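PDB 1QYD: bifunctional pinoresinol-lariciresinol reductase 1 from Thuja plicata, which reduces pinoresinol to lariciresinol and lariciresinol to secoisolariciresinol with NADPH as hydride donor, in the biosynthesis of plant lignans. Local coordinates for residues K216-R221 with N289-T294; I25-P30 with Y203-I208; P223-S228 with V303-Y308; L128-I133 with E264-R269. All blocks are in the same frame, centred on the assembly; numbering follows the deposited sequence.

Contact 1: residues K216-R221 with N289-T294; sequences KTMYIR and NAIEAT
The Tyr219 ring meets Ala290 obliquely, CE2 lying 3.6 Å from Ala290 CB, while Thr217 CG2 sits over one face, offset toward the rim. A second flat group, the Glu292 carboxylate, is gripped at one oxygen. Arg221 N (2.9 Å from Glu292 OE1) and Thr294 N (2.8 Å from Glu292 OE1) approach out of the carboxylate plane, from opposite sides, and the Thr294 hydroxyl takes the syn lone pair. The bend at chi2 (-76°) turns CD back; Glu292, at the N-cap position, caps helix 293-296 through the bond to Thr294 N. Strands 217-219 and 290-292 run parallel: Ile291 N donates to Thr217 O (2.8 Å), and Ile291 O accepts from Tyr219 N (2.9 Å). On the face of Met218 and Ile291, the flexible Met218 rests its SD on the small Ala293 CB, 3.7 Å away. Lys216 crosses Ile291 at about a right angle. A leucine in place of Glu292 would probably leave Arg221 N without its carboxylate acceptor and the helix start uncapped. Three donors, one of them at the helix N-terminus, converging on one oxygen of a buried residue would be expected to favour the ionised carboxylate, which ties the strand-to-helix junction to the chain just beyond strand 217-219.

Contact 2: residues I25-P30 with Y203-I208; sequences ISLGHP and YTIKSI
Ile205 packs against Leu27 and His29 where the chain leaving helix 17-26, the helix after the glycine-rich loop of the Rossmann-type fold, meets helix 197-207. Helix 17-26 ends here in a Schellman motif, with Gly28 as its C-prime residue at a phi of 85° that suits glycine. In helix 197-207, Ile205 comes first. Its CG2 is anti to the backbone N (its CG1 has chi1 -86°), and this methyl does the touching. It is 3.5 Å from Leu27 CD1 and also lies over one face of the His29 imidazole, a CH-pi contact 3.9 Å from the ring centroid. A beta-branched side chain fits because one methyl serves both partners while the other branch leads away. Lys206 follows, crossing Leu27 at about a right angle. Its aliphatic CG is 3.9 Å from Leu27 CD1, and its ammonium goes on to a salt bridge with Glu299, so a long chain can line the apolar contact and still end on a charge. Ile208, last in the segment, slides past His29 in the opposite direction, its CG2 4.0 Å from His29 NE2; beyond it lie Val79 and Ile81 of the central sheet. Within its own loop, His29 ND1 makes a weak, bent hydrogen bond of 3.1 Å to Leu27 O.

Contact 3: residues P223-S228 with V303-Y308; sequences PMNILS and VTMDSY
Asn225 and Met305 cross at about a right angle where the edge of the mixed sheet, strand 226-228, meets the start of helix 305-309, which Thr304 N-caps. The Asn225 amide is turned so that ND2 donates to Val303 O at 2.9 Å. The bond is nearly straight (169°) and lies both in the carbonyl plane and close to the amide plane. The same nitrogen also donates to Trp194 O, as a primary amide with two N-H groups can. Met305 SD lies 3.8 Å from Asn225 ND2, while Asn225 OD1 comes 3.4 Å from Thr304 CA. A leucine in place of Asn225 would probably leave Val303 O and Trp194 O without this donor and weaken the tie between the turn and the helix start. Leu227 slides past Met305 in the opposite direction, its CD1 4.2 Å from Met305 CG; both also touch Ile235 of helix 229-241, an apolar setting that suits leucine and methionine. On the exposed flank, the long, flexible Met224 slants across Thr304, bringing SD 3.9 Å from CG2. Thr304 holds OG1 between its backbone N and carbonyl carbon (chi1 68°), so its methyl faces the sulfur while its hydroxyl serves the helix: Thr304 OG1 accepts from Ser307 N at 3.3 Å.

Contact 4: residues L128-I133 with E264-R269; sequences LQPGSI and EEKIVR
Pro130 and Lys266 cross at about a right angle in the close-packed part of this contact. The proline CG lies 3.6 Å from Lys266 CD, and its CD comes to 3.1 Å from Lys266 O. Lys266 holds CG between its backbone N and carbonyl carbon (chi1 43°), the crowded position, and the methylenes that follow are laid against the pyrrolidine ring. Beyond them, Lys266 NZ makes weak bonds to Lys259 O and Met258 O. The peptide before Pro130 is cis, a form that proline adopts more readily than other residues. Next to it, Gly131 CA approaches Ile267 CG2 to 3.6 Å, and Gly131 N lies 3.7 Å from Ile267 CG1. Glycine suits the place because a CB built on Gly131 would run into Ile267 O. Pro130 and Gly131 begin a type I turn, closed by a bond from Ile133 N to Pro130 O (3.0 Å), and the turn meets the second segment by van der Waals contact, with no hydrogen bond between them.

The outer side is looser. Gln129 is exposed, its CB directed away from the second segment, and packs on Lys98 of the second subunit. The short helix about 265-268 is itself weakly bonded, with exposed Glu265 and Val268 on it.

The turn runs straight into helix 133-147, which carries Lys138, the inferred proton acceptor, and Ile267 has its side chain about 6 Å from that of His271, an inferred substrate-binding residue. The arrangement is consistent with a turn and a short helix flanking the inferred active site of this NmrA-type reductase.

Overall arrangement
Contacts 2 and 4 are the more fully buried pair, and both rely on apolar and van der Waals packing; contacts 1 and 3 are only partly buried and are pinned by hydrogen bonds, five in contact 1, one of them weak, and one in contact 3. Contact 1 touches two of the others: Met218 packs on Tyr203 and Ser207 of the helix in contact 2, and Thr294 meets Pro223 of contact 3. Contacts 1 and 3 use consecutive elements, strands 217-219 and 226-228 and helices 293-296 and 305-309, and each includes an N-capped helix start. Contact 4 stands apart, its nearest atoms about 16 Å from contacts 1 and 3 and about 20 Å from contact 2, and reaches the second subunit.

Contact 1: residues K216-R221 with N289-T294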
# COMPACT_ATOMS: atom_id res chain seq x y z
N LYS A 216 -4.13 -27.10 6.33
CA LYS A 216 -3.62 -27.43 5.02
C LYS A 216 -4.03 -26.42 3.93
O LYS A 216 -5.06 -25.74 4.03
CB LYS A 216 -4.12 -28.81 4.64
CG LYS A 216 -3.44 -30.01 5.27
CD LYS A 216 -3.93 -31.26 4.55
CE LYS A 216 -3.13 -32.54 4.84
NZ LYS A 216 -3.72 -33.73 4.23
N THR A 217 -3.18 -26.32 2.88
CA THR A 217 -3.46 -25.48 1.70
C THR A 217 -4.28 -26.34 0.74
O THR A 217 -3.95 -27.50 0.53
CB THR A 217 -2.16 -24.99 1.00
OG1 THR A 217 -1.39 -24.26 1.98
CG2 THR A 217 -2.44 -24.06 -0.18
N MET A 218 -5.38 -25.80 0.20
CA MET A 218 -6.25 -26.55 -0.70
C MET A 218 -6.06 -26.02 -2.09
O MET A 218 -6.49 -24.91 -2.38
CB MET A 218 -7.72 -26.41 -0.31
CG MET A 218 -8.52 -27.32 -1.20
SD MET A 218 -10.27 -26.92 -1.21
CE MET A 218 -10.76 -28.51 -0.73
N TYR A 219 -5.39 -26.79 -2.93
CA TYR A 219 -5.17 -26.45 -4.33
C TYR A 219 -6.33 -26.98 -5.18
O TYR A 219 -6.84 -28.07 -4.94
CB TYR A 219 -3.87 -27.08 -4.84
CG TYR A 219 -2.58 -26.58 -4.18
CD1 TYR A 219 -2.13 -25.28 -4.41
CD2 TYR A 219 -1.83 -27.42 -3.35
CE1 TYR A 219 -0.95 -24.84 -3.81
CE2 TYR A 219 -0.64 -26.98 -2.76
CZ TYR A 219 -0.21 -25.69 -2.99
OH TYR A 219 0.97 -25.24 -2.42
N ILE A 220 -6.85 -26.22 -6.13
CA ILE A 220 -7.83 -26.77 -7.05
C ILE A 220 -6.95 -26.86 -8.29
O ILE A 220 -6.35 -25.88 -8.77
CB ILE A 220 -9.00 -25.82 -7.27
CG1 ILE A 220 -9.60 -25.27 -5.98
CG2 ILE A 220 -10.06 -26.64 -7.99
CD1 ILE A 220 -10.95 -24.53 -6.08
N ARG A 221 -6.78 -28.14 -8.71
CA ARG A 221 -5.92 -28.49 -9.84
C ARG A 221 -6.65 -29.42 -10.77
O ARG A 221 -6.17 -30.54 -10.93
CB ARG A 221 -4.63 -29.20 -9.35
CG ARG A 221 -3.50 -28.24 -9.09
CD ARG A 221 -2.22 -28.92 -8.71
NE ARG A 221 -1.19 -27.89 -8.62
CZ ARG A 221 0.07 -28.12 -8.23
NH1 ARG A 221 0.53 -29.33 -7.87
NH2 ARG A 221 0.91 -27.11 -8.24
N ASN A 289 1.80 -30.54 3.73
CA ASN A 289 0.94 -29.52 4.35
C ASN A 289 0.04 -28.87 3.29
O ASN A 289 -0.02 -27.65 3.10
CB ASN A 289 1.81 -28.41 5.05
CG ASN A 289 2.15 -28.51 6.55
OD1 ASN A 289 1.48 -27.94 7.42
ND2 ASN A 289 3.24 -29.19 6.95
N ALA A 290 -0.71 -29.74 2.60
CA ALA A 290 -1.58 -29.38 1.49
C ALA A 290 -2.44 -30.51 0.97
O ALA A 290 -2.19 -31.66 1.32
CB ALA A 290 -0.76 -28.89 0.31
N ILE A 291 -3.49 -30.19 0.19
CA ILE A 291 -4.36 -31.15 -0.51
C ILE A 291 -4.80 -30.61 -1.89
O ILE A 291 -4.45 -29.50 -2.28
CB ILE A 291 -5.71 -31.54 0.22
CG1 ILE A 291 -6.51 -30.34 0.69
CG2 ILE A 291 -5.38 -32.49 1.31
CD1 ILE A 291 -6.00 -29.50 1.84
N GLU A 292 -5.55 -31.42 -2.66
CA GLU A 292 -6.13 -31.03 -3.93
C GLU A 292 -7.66 -31.09 -3.80
O GLU A 292 -8.22 -32.11 -3.39
CB GLU A 292 -5.67 -31.99 -5.03
CG GLU A 292 -5.80 -31.53 -6.48
CD GLU A 292 -7.18 -31.54 -7.15
OE1 GLU A 292 -7.80 -30.47 -7.26
OE2 GLU A 292 -7.61 -32.61 -7.57
N ALA A 293 -8.37 -30.03 -4.19
CA ALA A 293 -9.80 -29.95 -4.05
C ALA A 293 -10.63 -30.98 -4.78
O ALA A 293 -11.64 -31.42 -4.26
CB ALA A 293 -10.27 -28.60 -4.50
N THR A 294 -10.16 -31.39 -5.96
CA THR A 294 -10.87 -32.33 -6.84
C THR A 294 -10.69 -33.79 -6.46
O THR A 294 -11.62 -34.56 -6.68
CB THR A 294 -10.42 -32.09 -8.27
OG1 THR A 294 -10.66 -30.70 -8.45
CG2 THR A 294 -11.09 -32.93 -9.33

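Contact 2: residues I25-P30 with Y203-I208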
# COMPACT_ATOMS: atom_id res chain seq x y z
N ILE A 25 -25.32 -21.07 0.50
CA ILE A 25 -26.76 -21.19 0.49
C ILE A 25 -27.10 -22.48 -0.23
O ILE A 25 -27.56 -23.39 0.46
CB ILE A 25 -27.30 -19.85 -0.14
CG1 ILE A 25 -26.85 -18.65 0.71
CG2 ILE A 25 -28.81 -19.79 -0.11
CD1 ILE A 25 -27.31 -17.24 0.24
N SER A 26 -26.75 -22.73 -1.49
CA SER A 26 -27.09 -24.00 -2.16
C SER A 26 -26.52 -25.32 -1.62
O SER A 26 -27.05 -26.38 -1.97
CB SER A 26 -26.73 -23.91 -3.67
OG SER A 26 -25.41 -23.47 -3.93
N LEU A 27 -25.46 -25.34 -0.79
CA LEU A 27 -24.95 -26.57 -0.20
C LEU A 27 -25.36 -26.70 1.25
O LEU A 27 -24.67 -27.34 2.04
CB LEU A 27 -23.42 -26.64 -0.26
CG LEU A 27 -22.80 -26.90 -1.59
CD1 LEU A 27 -21.30 -26.77 -1.46
CD2 LEU A 27 -23.24 -28.27 -2.09
N GLY A 28 -26.48 -26.06 1.62
CA GLY A 28 -27.07 -26.21 2.93
C GLY A 28 -26.55 -25.33 4.06
O GLY A 28 -27.09 -25.47 5.16
N HIS A 29 -25.58 -24.42 3.93
CA HIS A 29 -25.12 -23.58 5.03
C HIS A 29 -26.01 -22.39 5.33
O HIS A 29 -26.32 -21.62 4.42
CB HIS A 29 -23.73 -23.10 4.72
CG HIS A 29 -22.87 -24.33 4.62
ND1 HIS A 29 -23.09 -25.34 3.81
CD2 HIS A 29 -21.80 -24.64 5.41
CE1 HIS A 29 -22.19 -26.24 4.09
NE2 HIS A 29 -21.41 -25.83 5.05
N PRO A 30 -26.49 -22.20 6.58
CA PRO A 30 -26.99 -20.91 7.08
C PRO A 30 -25.91 -19.84 6.91
O PRO A 30 -24.87 -19.84 7.58
CB PRO A 30 -27.40 -21.16 8.55
CG PRO A 30 -26.91 -22.57 8.86
CD PRO A 30 -26.92 -23.26 7.50
N TYR A 203 -16.10 -25.80 -4.17
CA TYR A 203 -15.01 -26.47 -3.50
C TYR A 203 -14.60 -25.78 -2.20
O TYR A 203 -13.98 -26.46 -1.35
CB TYR A 203 -13.78 -26.56 -4.42
CG TYR A 203 -13.88 -27.64 -5.48
CD1 TYR A 203 -13.61 -27.34 -6.83
CD2 TYR A 203 -14.27 -28.93 -5.10
CE1 TYR A 203 -13.75 -28.32 -7.80
CE2 TYR A 203 -14.40 -29.91 -6.08
CZ TYR A 203 -14.15 -29.60 -7.41
OH TYR A 203 -14.35 -30.58 -8.35
N THR A 204 -14.85 -24.46 -2.00
CA THR A 204 -14.48 -23.87 -0.73
C THR A 204 -15.56 -24.16 0.29
O THR A 204 -15.19 -24.28 1.46
CB THR A 204 -14.26 -22.33 -0.75
OG1 THR A 204 -15.45 -21.73 -1.17
CG2 THR A 204 -13.20 -21.88 -1.69
N ILE A 205 -16.86 -24.31 -0.05
CA ILE A 205 -17.82 -24.64 0.99
C ILE A 205 -17.77 -26.11 1.39
O ILE A 205 -18.21 -26.50 2.48
CB ILE A 205 -19.22 -24.16 0.51
CG1 ILE A 205 -19.32 -22.72 0.90
CG2 ILE A 205 -20.39 -24.78 1.21
CD1 ILE A 205 -18.49 -21.78 0.01
N LYS A 206 -17.17 -26.94 0.53
CA LYS A 206 -16.89 -28.34 0.84
C LYS A 206 -15.59 -28.56 1.66
O LYS A 206 -15.44 -29.61 2.29
CB LYS A 206 -16.82 -29.14 -0.46
CG LYS A 206 -18.16 -29.13 -1.19
CD LYS A 206 -18.31 -30.38 -2.03
CE LYS A 206 -19.75 -30.43 -2.44
NZ LYS A 206 -20.19 -31.78 -2.59
N SER A 207 -14.62 -27.63 1.67
CA SER A 207 -13.45 -27.73 2.52
C SER A 207 -13.81 -27.46 3.98
O SER A 207 -13.35 -28.16 4.88
CB SER A 207 -12.40 -26.74 2.09
OG SER A 207 -12.83 -25.38 2.08
N ILE A 208 -14.65 -26.42 4.12
CA ILE A 208 -15.14 -25.74 5.30
C ILE A 208 -15.14 -26.47 6.62
O ILE A 208 -14.58 -25.98 7.60
CB ILE A 208 -16.55 -25.23 4.88
CG1 ILE A 208 -16.34 -23.83 4.41
CG2 ILE A 208 -17.60 -25.20 5.97
CD1 ILE A 208 -17.66 -23.05 4.18

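Contact 3: residues P223-S228 with V303-Y308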
# COMPACT_ATOMS: atom_id res chain seq x y z
N PRO A 223 -7.88 -31.96 -13.13
CA PRO A 223 -6.95 -32.65 -14.04
C PRO A 223 -7.02 -32.14 -15.49
O PRO A 223 -6.03 -31.69 -16.07
CB PRO A 223 -7.36 -34.09 -13.85
CG PRO A 223 -7.97 -34.16 -12.46
CD PRO A 223 -8.74 -32.88 -12.39
N MET A 224 -8.27 -32.12 -15.99
CA MET A 224 -8.60 -31.71 -17.35
C MET A 224 -8.23 -30.28 -17.76
O MET A 224 -7.94 -30.01 -18.94
CB MET A 224 -10.10 -31.89 -17.60
CG MET A 224 -10.45 -33.35 -17.81
SD MET A 224 -12.11 -33.68 -18.46
CE MET A 224 -11.83 -33.25 -20.16
N ASN A 225 -8.25 -29.38 -16.77
CA ASN A 225 -7.94 -28.00 -17.01
C ASN A 225 -6.52 -27.67 -16.64
O ASN A 225 -6.27 -26.51 -16.30
CB ASN A 225 -8.87 -27.11 -16.22
CG ASN A 225 -10.36 -27.37 -16.42
OD1 ASN A 225 -10.79 -28.39 -16.97
ND2 ASN A 225 -11.15 -26.40 -15.94
N ILE A 226 -5.53 -28.60 -16.65
CA ILE A 226 -4.13 -28.18 -16.47
C ILE A 226 -3.56 -27.98 -17.89
O ILE A 226 -2.86 -28.80 -18.52
CB ILE A 226 -3.31 -29.22 -15.73
CG1 ILE A 226 -3.92 -29.59 -14.38
CG2 ILE A 226 -1.91 -28.61 -15.57
CD1 ILE A 226 -3.51 -30.95 -13.78
N LEU A 227 -3.90 -26.79 -18.36
CA LEU A 227 -3.64 -26.43 -19.73
C LEU A 227 -2.77 -25.21 -19.92
O LEU A 227 -2.80 -24.22 -19.19
CB LEU A 227 -4.98 -26.23 -20.39
CG LEU A 227 -5.97 -27.35 -20.30
CD1 LEU A 227 -7.32 -26.88 -20.77
CD2 LEU A 227 -5.45 -28.50 -21.08
N SER A 228 -1.98 -25.35 -20.98
CA SER A 228 -1.10 -24.29 -21.40
C SER A 228 -1.91 -23.19 -22.05
O SER A 228 -3.12 -23.34 -22.26
CB SER A 228 -0.04 -24.87 -22.37
OG SER A 228 -0.46 -25.47 -23.61
N VAL A 303 -16.23 -27.93 -14.44
CA VAL A 303 -16.36 -27.42 -15.79
C VAL A 303 -14.98 -27.31 -16.41
O VAL A 303 -13.99 -26.83 -15.83
CB VAL A 303 -17.09 -26.08 -15.68
CG1 VAL A 303 -16.98 -25.22 -16.90
CG2 VAL A 303 -18.54 -26.42 -15.50
N THR A 304 -14.96 -27.85 -17.62
CA THR A 304 -13.78 -27.87 -18.48
C THR A 304 -13.76 -26.56 -19.28
O THR A 304 -14.78 -25.86 -19.36
CB THR A 304 -13.85 -29.13 -19.38
OG1 THR A 304 -14.92 -29.04 -20.32
CG2 THR A 304 -14.11 -30.35 -18.51
N MET A 305 -12.60 -26.17 -19.84
CA MET A 305 -12.53 -24.94 -20.62
C MET A 305 -13.22 -25.01 -21.99
O MET A 305 -13.38 -24.04 -22.71
CB MET A 305 -11.08 -24.57 -20.76
CG MET A 305 -10.44 -24.50 -19.41
SD MET A 305 -11.50 -23.49 -18.35
CE MET A 305 -10.95 -21.98 -19.03
N ASP A 306 -13.64 -26.20 -22.37
CA ASP A 306 -14.41 -26.53 -23.54
C ASP A 306 -15.81 -26.13 -23.17
O ASP A 306 -16.41 -25.29 -23.83
CB ASP A 306 -14.29 -28.03 -23.80
CG ASP A 306 -12.88 -28.49 -24.21
OD1 ASP A 306 -11.96 -28.50 -23.38
OD2 ASP A 306 -12.69 -28.81 -25.39
N SER A 307 -16.36 -26.66 -22.09
CA SER A 307 -17.69 -26.30 -21.68
C SER A 307 -17.84 -24.85 -21.18
O SER A 307 -18.90 -24.24 -21.37
CB SER A 307 -18.08 -27.34 -20.66
OG SER A 307 -17.93 -28.62 -21.28
N TYR A 308 -16.79 -24.28 -20.59
CA TYR A 308 -16.77 -22.87 -20.21
C TYR A 308 -16.66 -21.99 -21.46
O TYR A 308 -17.41 -21.01 -21.59
CB TYR A 308 -15.59 -22.58 -19.29
CG TYR A 308 -15.68 -21.21 -18.62
CD1 TYR A 308 -16.31 -21.12 -17.39
CD2 TYR A 308 -15.15 -20.05 -19.20
CE1 TYR A 308 -16.43 -19.90 -16.74
CE2 TYR A 308 -15.27 -18.81 -18.54
CZ TYR A 308 -15.92 -18.75 -17.31
OH TYR A 308 -16.06 -17.56 -16.62

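Contact 4: residues L128-I133 with E264-R269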
# COMPACT_ATOMS: atom_id res chain seq x y z
N LEU A 128 8.65 -11.06 -9.63
CA LEU A 128 9.05 -9.77 -10.17
C LEU A 128 8.13 -8.75 -9.49
O LEU A 128 6.95 -9.04 -9.24
CB LEU A 128 8.81 -9.70 -11.69
CG LEU A 128 9.36 -10.73 -12.70
CD1 LEU A 128 8.42 -10.79 -13.90
CD2 LEU A 128 10.79 -10.38 -13.09
N GLN A 129 8.65 -7.57 -9.16
CA GLN A 129 7.90 -6.49 -8.53
C GLN A 129 7.09 -5.75 -9.61
O GLN A 129 7.39 -6.00 -10.79
CB GLN A 129 8.92 -5.56 -7.82
CG GLN A 129 10.09 -6.18 -7.00
CD GLN A 129 11.14 -6.99 -7.79
OE1 GLN A 129 11.74 -6.53 -8.78
NE2 GLN A 129 11.36 -8.25 -7.40
N PRO A 130 6.06 -4.87 -9.39
CA PRO A 130 5.45 -4.42 -8.12
C PRO A 130 4.51 -5.41 -7.47
O PRO A 130 4.52 -5.51 -6.24
CB PRO A 130 4.71 -3.15 -8.42
CG PRO A 130 5.18 -2.74 -9.78
CD PRO A 130 5.41 -4.08 -10.44
N GLY A 131 3.73 -6.09 -8.34
CA GLY A 131 2.73 -7.12 -8.04
C GLY A 131 3.17 -8.31 -7.20
O GLY A 131 2.48 -9.32 -7.08
N SER A 132 4.37 -8.17 -6.63
CA SER A 132 4.95 -9.02 -5.61
C SER A 132 4.29 -8.67 -4.24
O SER A 132 4.31 -9.50 -3.34
CB SER A 132 6.44 -8.72 -5.66
OG SER A 132 7.15 -9.48 -4.72
N ILE A 133 3.70 -7.46 -4.09
CA ILE A 133 2.94 -6.92 -2.96
C ILE A 133 1.74 -7.76 -2.53
O ILE A 133 1.47 -7.96 -1.36
CB ILE A 133 2.54 -5.47 -3.38
CG1 ILE A 133 3.31 -4.54 -2.47
CG2 ILE A 133 1.04 -5.18 -3.33
CD1 ILE A 133 2.80 -4.36 -1.01
N GLU A 264 -0.36 -1.26 -11.29
CA GLU A 264 -1.65 -1.81 -11.71
C GLU A 264 -1.54 -2.38 -13.11
O GLU A 264 -2.29 -3.29 -13.45
CB GLU A 264 -2.82 -0.79 -11.73
CG GLU A 264 -3.48 -0.42 -10.39
CD GLU A 264 -4.36 -1.52 -9.80
OE1 GLU A 264 -3.80 -2.41 -9.14
OE2 GLU A 264 -5.58 -1.49 -9.99
N GLU A 265 -0.62 -1.84 -13.92
CA GLU A 265 -0.36 -2.25 -15.30
C GLU A 265 0.86 -3.14 -15.29
O GLU A 265 0.93 -4.05 -16.11
CB GLU A 265 -0.12 -1.02 -16.18
CG GLU A 265 -0.43 -1.11 -17.68
CD GLU A 265 -0.96 0.19 -18.30
OE1 GLU A 265 -1.74 0.10 -19.25
OE2 GLU A 265 -0.63 1.28 -17.82
N LYS A 266 1.84 -2.88 -14.42
CA LYS A 266 2.91 -3.83 -14.26
C LYS A 266 2.71 -4.71 -13.04
O LYS A 266 3.63 -5.40 -12.61
CB LYS A 266 4.25 -3.13 -14.16
CG LYS A 266 4.38 -1.90 -13.32
CD LYS A 266 5.86 -1.71 -13.13
CE LYS A 266 6.20 -0.27 -12.79
NZ LYS A 266 6.17 0.56 -13.98
N ILE A 267 1.52 -4.69 -12.42
CA ILE A 267 1.15 -5.63 -11.36
C ILE A 267 0.48 -6.76 -12.10
O ILE A 267 0.81 -7.92 -11.84
CB ILE A 267 0.12 -5.08 -10.33
CG1 ILE A 267 0.77 -4.07 -9.43
CG2 ILE A 267 -0.42 -6.21 -9.44
CD1 ILE A 267 -0.30 -3.48 -8.49
N VAL A 268 -0.45 -6.47 -13.02
CA VAL A 268 -1.11 -7.51 -13.81
C VAL A 268 -0.13 -8.21 -14.73
O VAL A 268 -0.24 -9.41 -14.94
CB VAL A 268 -2.31 -6.93 -14.65
CG1 VAL A 268 -3.26 -6.29 -13.64
CG2 VAL A 268 -1.89 -5.94 -15.74
N ARG A 269 0.81 -7.43 -15.28
CA ARG A 269 1.96 -7.99 -15.99
C ARG A 269 2.90 -8.35 -14.83
O ARG A 269 2.99 -7.56 -13.90
CB ARG A 269 2.58 -6.93 -16.93
CG ARG A 269 1.69 -6.63 -18.16
CD ARG A 269 2.27 -5.69 -19.21
NE ARG A 269 1.24 -5.34 -20.19
CZ ARG A 269 0.94 -4.06 -20.53
NH1 ARG A 269 1.58 -3.01 -20.01
NH2 ARG A 269 -0.09 -3.80 -21.34